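Local atomic coordinates of protein F-93 (Sulfolobus virus 1, PDB entry 1TBX), a protein that is a homodimeric winged-helix DNA-binding protein, probably a viral transcription factor that recognises a palindromic or pseudo-palindromic DNA target. Residues Ala11-Tyr16 and Ala41-Ala46. Sequence-based numbering, arbitrary orientation.
Sequences AIVLAY and ATFYDA
V13 overlaps the ring of F43 and the methyl of A46, and these three buried residues make nearly all of the contact. The CG2 methyl of V13 does most of the touching. It lies 3.9 Å from CD1 of F43 and equally 3.9 Å from CB of A46, so it rests between residues one helical turn apart. Both methyls of V13, CG1 and CG2, also lie 4.1 Å from CE1 of F43. CG2 comes to the ring obliquely, and the two side chains cross at about a right angle. F43 has CG anti to the backbone N (chi1 171°), which carries the ring from the flank of its helix toward V13. A46 and V13 both point at the facing helix, and their CA atoms are 7.1 Å apart. No hydrogen bond joins the segments; the contact is purely apolar. It links helix 9-17 to helix 40-52 in the core of the winged-helix domain. Helix 25-33 closes the three-helix cluster: L28 packs on V13, and Y29 meets F43 edge-to-face. L14 of helix 9-17 packs against F76 and L80 of the long helix 71-94, which follows the two-stranded wing, 56-61 and 64-69.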
loop_
_atom_site.group_PDB
_atom_site.type_symbol
_atom_site.label_atom_id
_atom_site.label_comp_id
_atom_site.label_asym_id
_atom_site.label_seq_id
_atom_site.Cartn_x
_atom_site.Cartn_y
_atom_site.Cartn_z
ATOM N N ALA A 11 -6.024 -0.346 3.339
ATOM C CA ALA A 11 -5.384 0.823 2.738
ATOM C C ALA A 11 -6.298 1.523 1.727
ATOM O O ALA A 11 -6.460 2.738 1.770
ATOM C CB ALA A 11 -4.043 0.446 2.112
ATOM N N ILE A 12 -6.896 0.773 0.809
ATOM C CA ILE A 12 -7.779 1.409 -0.167
ATOM C C ILE A 12 -8.959 2.110 0.526
ATOM O O ILE A 12 -9.204 3.308 0.276
ATOM C CB ILE A 12 -8.275 0.395 -1.183
ATOM C CG1 ILE A 12 -7.068 -0.206 -1.885
ATOM C CG2 ILE A 12 -9.152 1.066 -2.203
ATOM C CD1 ILE A 12 -7.322 -1.550 -2.478
ATOM N N VAL A 13 -9.657 1.370 1.395
ATOM C CA VAL A 13 -10.848 1.829 2.062
ATOM C C VAL A 13 -10.472 3.079 2.822
ATOM O O VAL A 13 -11.109 4.106 2.686
ATOM C CB VAL A 13 -11.367 0.763 3.002
ATOM C CG1 VAL A 13 -12.504 1.336 3.851
ATOM C CG2 VAL A 13 -11.781 -0.587 2.195
ATOM N N LEU A 14 -9.376 3.044 3.553
ATOM C CA LEU A 14 -8.941 4.234 4.265
ATOM C C LEU A 14 -8.734 5.474 3.356
ATOM O O LEU A 14 -9.225 6.575 3.645
ATOM C CB LEU A 14 -7.666 3.908 5.065
ATOM C CG LEU A 14 -7.383 4.890 6.202
ATOM C CD1 LEU A 14 -8.636 5.015 7.045
ATOM C CD2 LEU A 14 -6.148 4.478 7.036
ATOM N N ALA A 15 -7.998 5.289 2.264
ATOM C CA ALA A 15 -7.706 6.356 1.315
ATOM C C ALA A 15 -8.994 6.941 0.786
ATOM O O ALA A 15 -9.151 8.148 0.719
ATOM C CB ALA A 15 -6.903 5.813 0.168
ATOM N N TYR A 16 -9.937 6.078 0.429
ATOM C CA TYR A 16 -11.175 6.539 -0.178
ATOM C C TYR A 16 -12.069 7.325 0.769
ATOM O O TYR A 16 -12.862 8.184 0.341
ATOM C CB TYR A 16 -11.907 5.367 -0.801
ATOM C CG TYR A 16 -11.367 5.145 -2.176
ATOM C CD1 TYR A 16 -10.084 4.584 -2.384
ATOM C CD2 TYR A 16 -12.098 5.573 -3.295
ATOM C CE1 TYR A 16 -9.581 4.428 -3.701
ATOM C CE2 TYR A 16 -11.614 5.416 -4.604
ATOM C CZ TYR A 16 -10.374 4.850 -4.806
ATOM O OH TYR A 16 -9.955 4.737 -6.112
ATOM N N ALA A 41 -17.579 -9.089 1.650
ATOM C CA ALA A 41 -16.806 -9.760 2.693
ATOM C C ALA A 41 -15.459 -9.017 2.861
ATOM O O ALA A 41 -15.175 -8.458 3.938
ATOM C CB ALA A 41 -16.592 -11.262 2.393
ATOM N N THR A 42 -14.622 -8.976 1.816
ATOM C CA THR A 42 -13.363 -8.308 2.014
ATOM C C THR A 42 -13.539 -6.828 2.462
ATOM O O THR A 42 -12.848 -6.405 3.384
ATOM C CB THR A 42 -12.191 -8.636 0.944
ATOM O OG1 THR A 42 -11.515 -7.419 0.521
ATOM C CG2 THR A 42 -12.591 -9.416 -0.350
ATOM N N PHE A 43 -14.501 -6.079 1.893
ATOM C CA PHE A 43 -14.686 -4.657 2.299
ATOM C C PHE A 43 -15.023 -4.485 3.765
ATOM O O PHE A 43 -14.418 -3.643 4.427
ATOM C CB PHE A 43 -15.722 -3.908 1.441
ATOM C CG PHE A 43 -16.084 -2.527 1.960
ATOM C CD1 PHE A 43 -15.486 -1.395 1.435
ATOM C CD2 PHE A 43 -17.074 -2.360 2.968
ATOM C CE1 PHE A 43 -15.817 -0.079 1.912
ATOM C CE2 PHE A 43 -17.409 -1.051 3.477
ATOM C CZ PHE A 43 -16.790 0.082 2.944
ATOM N N TYR A 44 -15.991 -5.273 4.253
ATOM C CA TYR A 44 -16.431 -5.199 5.654
ATOM C C TYR A 44 -15.335 -5.665 6.598
ATOM O O TYR A 44 -15.154 -5.094 7.667
ATOM C CB TYR A 44 -17.821 -5.856 5.904
ATOM C CG TYR A 44 -18.935 -4.874 5.523
ATOM C CD1 TYR A 44 -19.512 -4.889 4.262
ATOM C CD2 TYR A 44 -19.346 -3.884 6.397
ATOM C CE1 TYR A 44 -20.495 -3.932 3.889
ATOM C CE2 TYR A 44 -20.330 -2.957 6.044
ATOM C CZ TYR A 44 -20.891 -2.980 4.784
ATOM O OH TYR A 44 -21.864 -2.069 4.441
ATOM N N ASP A 45 -14.539 -6.631 6.171
ATOM C CA ASP A 45 -13.411 -7.029 6.988
ATOM C C ASP A 45 -12.507 -5.824 7.225
ATOM O O ASP A 45 -12.064 -5.573 8.353
ATOM C CB ASP A 45 -12.657 -8.142 6.315
ATOM C CG ASP A 45 -12.994 -9.470 6.887
ATOM O OD1 ASP A 45 -13.956 -9.580 7.712
ATOM O OD2 ASP A 45 -12.332 -10.480 6.564
ATOM N N ALA A 46 -12.281 -5.059 6.161
ATOM C CA ALA A 46 -11.492 -3.867 6.257
ATOM C C ALA A 46 -12.160 -2.785 7.139
ATOM O O ALA A 46 -11.473 -2.112 7.933
ATOM C CB ALA A 46 -11.159 -3.332 4.845
#